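Local coordinates for enoyl-CoA hydratase (Mycobacterium avium, PDB 3OC7), which catalyses the reversible addition of water across the double bond of enoyl-CoA thioesters in fatty acid metabolism, as a member of the crotonase family, at the interface of chains A and B. Sequence-based numbering; all coordinates share one arbitrary frame. Chains: chain A/B, Enoyl-CoA hydratase.

Contact 1: the interface of chains A and B. Residues chain A 146, 150-153, 240, 244; chain B 214, 217-218, 221.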
# COMPACT_ATOMS: atom_id res chain seq x y z
N ALA A 146 -21.25 -3.73 10.59
CA ALA A 146 -21.49 -2.87 11.77
C ALA A 146 -22.97 -2.53 11.96
O ALA A 146 -23.43 -2.36 13.09
CB ALA A 146 -20.65 -1.60 11.70
N VAL A 150 -21.99 -6.50 14.23
CA VAL A 150 -20.75 -7.31 14.16
C VAL A 150 -19.61 -6.58 13.41
O VAL A 150 -19.69 -5.35 13.25
CB VAL A 150 -21.02 -8.78 13.66
CG1 VAL A 150 -22.07 -9.46 14.56
CG2 VAL A 150 -21.50 -8.81 12.22
N ALA A 151 -18.59 -7.32 12.97
CA ALA A 151 -17.40 -6.76 12.29
C ALA A 151 -16.86 -7.73 11.22
O ALA A 151 -17.08 -8.93 11.32
CB ALA A 151 -16.30 -6.42 13.31
N PRO A 152 -16.14 -7.21 10.19
CA PRO A 152 -15.53 -8.10 9.18
C PRO A 152 -14.21 -8.77 9.65
O PRO A 152 -13.13 -8.56 9.05
CB PRO A 152 -15.32 -7.17 7.96
CG PRO A 152 -15.85 -5.78 8.36
CD PRO A 152 -15.98 -5.78 9.85
N ALA A 153 -14.28 -9.60 10.70
CA ALA A 153 -13.10 -10.15 11.36
C ALA A 153 -12.26 -11.16 10.54
O ALA A 153 -11.12 -10.86 10.16
CB ALA A 153 -13.46 -10.71 12.78
N GLU A 240 -13.05 -13.99 18.19
CA GLU A 240 -13.75 -12.70 18.13
C GLU A 240 -15.08 -12.79 17.35
O GLU A 240 -16.12 -12.27 17.81
CB GLU A 240 -12.84 -11.61 17.52
CG GLU A 240 -13.53 -10.25 17.35
CD GLU A 240 -12.62 -9.15 16.79
OE1 GLU A 240 -11.40 -9.37 16.59
OE2 GLU A 240 -13.14 -8.03 16.56
N LEU A 244 -18.91 -12.02 18.96
CA LEU A 244 -19.83 -11.03 18.40
C LEU A 244 -21.16 -11.66 17.96
O LEU A 244 -22.23 -11.09 18.21
CB LEU A 244 -19.17 -10.24 17.26
CG LEU A 244 -17.97 -9.33 17.61
CD1 LEU A 244 -17.16 -8.98 16.35
CD2 LEU A 244 -18.42 -8.05 18.35
N GLY B 214 -20.35 -2.76 17.11
CA GLY B 214 -19.91 -3.04 15.73
C GLY B 214 -18.88 -2.04 15.21
O GLY B 214 -17.89 -2.45 14.59
N ALA B 217 -15.40 -2.54 17.16
CA ALA B 217 -14.66 -3.74 16.71
C ALA B 217 -14.15 -3.62 15.27
O ALA B 217 -13.03 -4.10 14.94
CB ALA B 217 -15.52 -4.99 16.89
N SER B 218 -14.96 -2.98 14.41
CA SER B 218 -14.57 -2.76 13.01
C SER B 218 -13.37 -1.79 12.92
O SER B 218 -12.41 -2.04 12.16
CB SER B 218 -15.76 -2.27 12.16
OG SER B 218 -16.85 -3.21 12.12
N LEU B 221 -9.92 -3.53 14.09
CA LEU B 221 -9.26 -4.36 13.05
C LEU B 221 -8.26 -3.55 12.19
O LEU B 221 -7.15 -4.03 11.85
CB LEU B 221 -10.30 -5.06 12.16
CG LEU B 221 -11.21 -6.10 12.83
CD1 LEU B 221 -12.46 -6.31 11.98
CD2 LEU B 221 -10.47 -7.43 13.04
O HOH W 1 -11.73 -5.94 16.53

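Contact 2: the interface of chains A and B. Residues chain A 149, 244, 249-250, 265; chain B 211-214.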
# COMPACT_ATOMS: atom_id res chain seq x y z
N GLY A 149 -24.51 -5.16 14.06
CA GLY A 149 -23.85 -5.38 15.34
C GLY A 149 -22.56 -6.19 15.39
O GLY A 149 -22.07 -6.52 16.48
N LEU A 244 -18.91 -12.02 18.96
CA LEU A 244 -19.83 -11.03 18.40
C LEU A 244 -21.16 -11.66 17.96
O LEU A 244 -22.23 -11.09 18.21
CB LEU A 244 -19.17 -10.24 17.26
CG LEU A 244 -17.97 -9.33 17.61
CD1 LEU A 244 -17.16 -8.98 16.35
CD2 LEU A 244 -18.42 -8.05 18.35
N GLU A 249 -26.24 -7.06 21.03
CA GLU A 249 -26.39 -6.14 19.90
C GLU A 249 -26.52 -6.85 18.55
O GLU A 249 -27.24 -6.38 17.66
CB GLU A 249 -25.29 -5.05 19.89
CG GLU A 249 -25.61 -3.85 20.79
CD GLU A 249 -24.47 -2.84 20.93
OE1 GLU A 249 -23.75 -2.55 19.94
OE2 GLU A 249 -24.31 -2.31 22.05
N ALA A 250 -25.83 -7.99 18.39
CA ALA A 250 -25.99 -8.82 17.19
C ALA A 250 -27.38 -9.43 17.05
O ALA A 250 -27.92 -9.52 15.95
CB ALA A 250 -24.90 -9.90 17.13
N TRP A 265 -30.77 1.07 18.61
CA TRP A 265 -29.73 2.09 18.87
C TRP A 265 -29.89 3.38 18.05
O TRP A 265 -29.29 4.40 18.38
CB TRP A 265 -28.29 1.51 18.75
CG TRP A 265 -27.95 0.89 17.41
CD1 TRP A 265 -27.57 1.54 16.27
CD2 TRP A 265 -27.92 -0.51 17.10
NE1 TRP A 265 -27.35 0.64 15.26
CE2 TRP A 265 -27.54 -0.63 15.74
CE3 TRP A 265 -28.19 -1.68 17.84
CZ2 TRP A 265 -27.42 -1.87 15.10
CZ3 TRP A 265 -28.07 -2.91 17.20
CH2 TRP A 265 -27.68 -3.00 15.84
N SER B 211 -23.86 -0.00 15.03
CA SER B 211 -24.03 -0.14 16.49
C SER B 211 -22.76 0.26 17.25
O SER B 211 -21.66 0.22 16.68
CB SER B 211 -24.43 -1.59 16.83
OG SER B 211 -23.31 -2.36 17.28
N PRO B 212 -22.88 0.66 18.55
CA PRO B 212 -21.63 1.02 19.26
C PRO B 212 -20.57 -0.09 19.30
O PRO B 212 -19.37 0.19 19.09
CB PRO B 212 -22.12 1.41 20.67
CG PRO B 212 -23.56 1.82 20.47
CD PRO B 212 -24.09 0.95 19.35
N GLN B 213 -20.98 -1.34 19.53
CA GLN B 213 -20.06 -2.49 19.53
C GLN B 213 -19.50 -2.80 18.13
O GLN B 213 -18.29 -3.05 17.97
CB GLN B 213 -20.75 -3.71 20.16
CG GLN B 213 -20.12 -5.07 19.89
CD GLN B 213 -21.03 -6.23 20.31
OE1 GLN B 213 -21.79 -6.78 19.50
NE2 GLN B 213 -20.97 -6.58 21.58
N GLY B 214 -20.35 -2.76 17.11
CA GLY B 214 -19.91 -3.04 15.73
C GLY B 214 -18.88 -2.04 15.21
O GLY B 214 -17.89 -2.45 14.59

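Contact 3: the interface of chains A and B. Residues chain A 152, 156, 160, 168-169, 172-173; chain B 218-219, 221-222.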
# COMPACT_ATOMS: atom_id res chain seq x y z
N PRO A 152 -16.14 -7.21 10.19
CA PRO A 152 -15.53 -8.10 9.18
C PRO A 152 -14.21 -8.77 9.65
O PRO A 152 -13.13 -8.56 9.05
CB PRO A 152 -15.32 -7.17 7.96
CG PRO A 152 -15.85 -5.78 8.36
CD PRO A 152 -15.98 -5.78 9.85
N SER A 156 -10.71 -10.09 7.09
CA SER A 156 -9.54 -9.20 7.23
C SER A 156 -8.20 -9.87 6.87
O SER A 156 -7.25 -9.19 6.45
CB SER A 156 -9.47 -8.55 8.64
OG SER A 156 -10.53 -7.61 8.87
N LEU A 160 -7.07 -6.92 4.35
CA LEU A 160 -6.12 -5.89 4.85
C LEU A 160 -4.74 -5.86 4.14
O LEU A 160 -4.18 -4.76 3.99
CB LEU A 160 -6.01 -5.88 6.38
CG LEU A 160 -7.31 -5.56 7.15
CD1 LEU A 160 -7.03 -5.56 8.66
CD2 LEU A 160 -7.99 -4.24 6.71
N ALA A 168 -10.01 0.74 3.33
CA ALA A 168 -10.45 -0.24 4.34
C ALA A 168 -11.17 0.48 5.49
O ALA A 168 -12.30 0.09 5.87
CB ALA A 168 -9.22 -1.09 4.86
N ALA A 169 -10.57 1.55 6.01
CA ALA A 169 -11.17 2.32 7.12
C ALA A 169 -12.52 2.96 6.73
O ALA A 169 -13.49 2.89 7.50
CB ALA A 169 -10.18 3.38 7.65
N TYR A 172 -15.32 -0.20 5.88
CA TYR A 172 -15.61 -0.92 7.15
C TYR A 172 -16.56 -0.12 8.09
O TYR A 172 -17.38 -0.71 8.82
CB TYR A 172 -14.28 -1.22 7.92
CG TYR A 172 -13.50 -2.52 7.57
CD1 TYR A 172 -13.38 -2.97 6.25
CD2 TYR A 172 -12.79 -3.23 8.56
CE1 TYR A 172 -12.63 -4.12 5.93
CE2 TYR A 172 -12.05 -4.40 8.24
CZ TYR A 172 -11.96 -4.83 6.93
OH TYR A 172 -11.23 -5.98 6.63
N LEU A 173 -16.45 1.22 8.08
CA LEU A 173 -17.19 2.07 9.04
C LEU A 173 -18.47 2.72 8.48
O LEU A 173 -19.42 2.94 9.25
CB LEU A 173 -16.24 3.13 9.66
CG LEU A 173 -15.01 2.57 10.41
CD1 LEU A 173 -14.04 3.69 10.80
CD2 LEU A 173 -15.42 1.73 11.63
N SER B 218 -14.96 -2.98 14.41
CA SER B 218 -14.57 -2.76 13.01
C SER B 218 -13.37 -1.79 12.92
O SER B 218 -12.41 -2.04 12.16
CB SER B 218 -15.76 -2.27 12.16
OG SER B 218 -16.85 -3.21 12.12
N LYS B 219 -13.39 -0.70 13.70
CA LYS B 219 -12.23 0.21 13.81
C LYS B 219 -10.94 -0.50 14.30
O LYS B 219 -9.85 -0.35 13.70
CB LYS B 219 -12.55 1.43 14.70
CG LYS B 219 -11.36 2.35 14.98
CD LYS B 219 -11.72 3.72 15.60
CE LYS B 219 -10.46 4.44 16.09
NZ LYS B 219 -10.68 5.91 16.34
N LEU B 221 -9.92 -3.53 14.09
CA LEU B 221 -9.26 -4.36 13.05
C LEU B 221 -8.26 -3.55 12.19
O LEU B 221 -7.15 -4.03 11.85
CB LEU B 221 -10.30 -5.06 12.16
CG LEU B 221 -11.21 -6.10 12.83
CD1 LEU B 221 -12.46 -6.31 11.98
CD2 LEU B 221 -10.47 -7.43 13.04
N THR B 222 -8.65 -2.30 11.88
CA THR B 222 -7.86 -1.39 11.02
C THR B 222 -6.73 -0.64 11.74
O THR B 222 -5.81 -0.13 11.07
CB THR B 222 -8.76 -0.36 10.23
OG1 THR B 222 -9.27 0.66 11.12
CG2 THR B 222 -9.92 -1.08 9.49

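Contact 1: the interface of chains A and B
CG of B:Leu221 and OG of B:Ser218 both lie anti to the carbonyl carbon, beside the backbone N (chi1 -65° and -61°), and from helix 212-245 of chain B they meet the chain A loop A:Ala151 to A:Ala153. Branch CD1 of B:Leu221 lies over the backbone there, 3.8 Å from the carbonyl O of A:Pro152 and 3.9 Å from CA of A:Ala153. A branched leucine suits this uneven surface. The methyl CB of A:Ala151 packs against CB of B:Ala217 at 3.9 Å, small residues letting helix and loop come close. B:Ser218 turns its hydroxyl OG back to the carbonyl O of B:Gly214, a hydrogen bond of 2.8 Å within its own helix. Its hydrogen already engaged, OG sits against carbon, 3.5 Å from CB of A:Ala151 and likewise from CD of A:Pro152. From helix 212-245 of chain A, A:Glu240 reaches in as an extended chain, CG anti to its backbone N (chi1 177°), long enough to span the gap. Its carboxylate OE2 holds a water 2.5 Å away, which lies 2.8 Å from the carbonyl O of B:Ala217. This mainly apolar helix-on-loop seam would join neighbouring subunits if, as is usual for crotonases, the deposited trimer is the working unit.

Contact 2: the interface of chains A and B
A:Glu249 meets the start of helix 212-245 of chain B with its carboxylate, whose OE1 accepts two hydrogen bonds. The hydroxyl OG of B:Ser211 comes nearly in line with the C-O bond, 2.7 Å from OE1. The backbone N of B:Gln213 approaches the syn side of the same oxygen at 3.1 Å, slightly out of the carboxylate plane. Glutamate is apt here: its extended arm presents an acceptor to a helix start whose dipole would favour negative charge. B:Ser211 is itself the helix N-cap: OG accepts from N of B:Gly214 at 3.0 Å while donating across the interface. Its CB rests over one face of the indole of A:Trp265, 3.4 Å from the centroid of the six-membered ring, a CH-pi contact suited to the broad flat ring.

B:Gln213 holds CG anti to its backbone N (chi1 163°), and its chain runs opposite in direction to both A:Glu249 and A:Leu244. Its aliphatic part packs on the leucine, whose CD2 lies 3.7 Å from the amide carbon CD, while a glutamine amide can bond to backbone. The modelled OE1 of B:Gln213 stands 3.0 Å from the carbonyl O of A:Gly149; two acceptors would clash, so the amide may be flipped, with NE2 there as donor. In chain A, helix 248-259, the end of helix 212-245 (A:Leu244), the loop at A:Gly149 and the tail at A:Trp265 receive the start of chain B's helix 212-245.

Contact 3: the interface of chains A and B
B:Thr222 sets its methyl CG2 over the CD2 rim of the A:Tyr172 ring, 3.7 Å from CD2, in a crotonase-family contact between helix 212-245 of chain B and helix 165-174 of chain A. CG2 lies anti to the carbonyl carbon, and chi1 of 73° aims OG1 back at its own helix, leaving CG2 turned to the tyrosine. The short A:Ala169 leaves the helix surface low enough for the threonine to approach. Flanking this centre, CD2 of A:Leu173 sits 4.0 Å from CB of B:Ser218, and CD1 of A:Leu160 reaches 3.5 Å from the carbonyl O of B:Leu221, branched ends suited to an uneven helix surface. CG of A:Pro152 caps the opposite face of the tyrosine ring, over its middle, while the carbonyl O of B:Ser218 meets the ring edge in plane. At the rim, OG of A:Ser156 donates to the carbonyl O of A:Pro152 at 2.8 Å and shares a hydrogen bond of 2.9 Å with the phenol OH of A:Tyr172, tethering the tip of the ring. At the chain B end of the rim, OG1 of B:Thr222 donates in plane to a lone pair of the carbonyl O of B:Lys219, at 2.8 Å.

One chain B helix, 212-245, supplies all three contacts. Contact 2 takes its start and the preceding residue, contact 1 uses the first turns, and contact 3 another side of the overlapping stretch B:Ser218 to B:Thr222. The C-alpha centres of contacts 1 and 2 are about 9 Å apart, those of contacts 1 and 3 about 8 Å, and those of contacts 2 and 3 about 15 Å. Contact 1 is therefore the middle, sharing A:Leu244 and B:Gly214 with contact 2, and A:Pro152, B:Ser218 and B:Leu221 with contact 3. The deposited assembly has three copies, consistent with the trimeric unit typical of crotonases, where this seam would recur between neighbours.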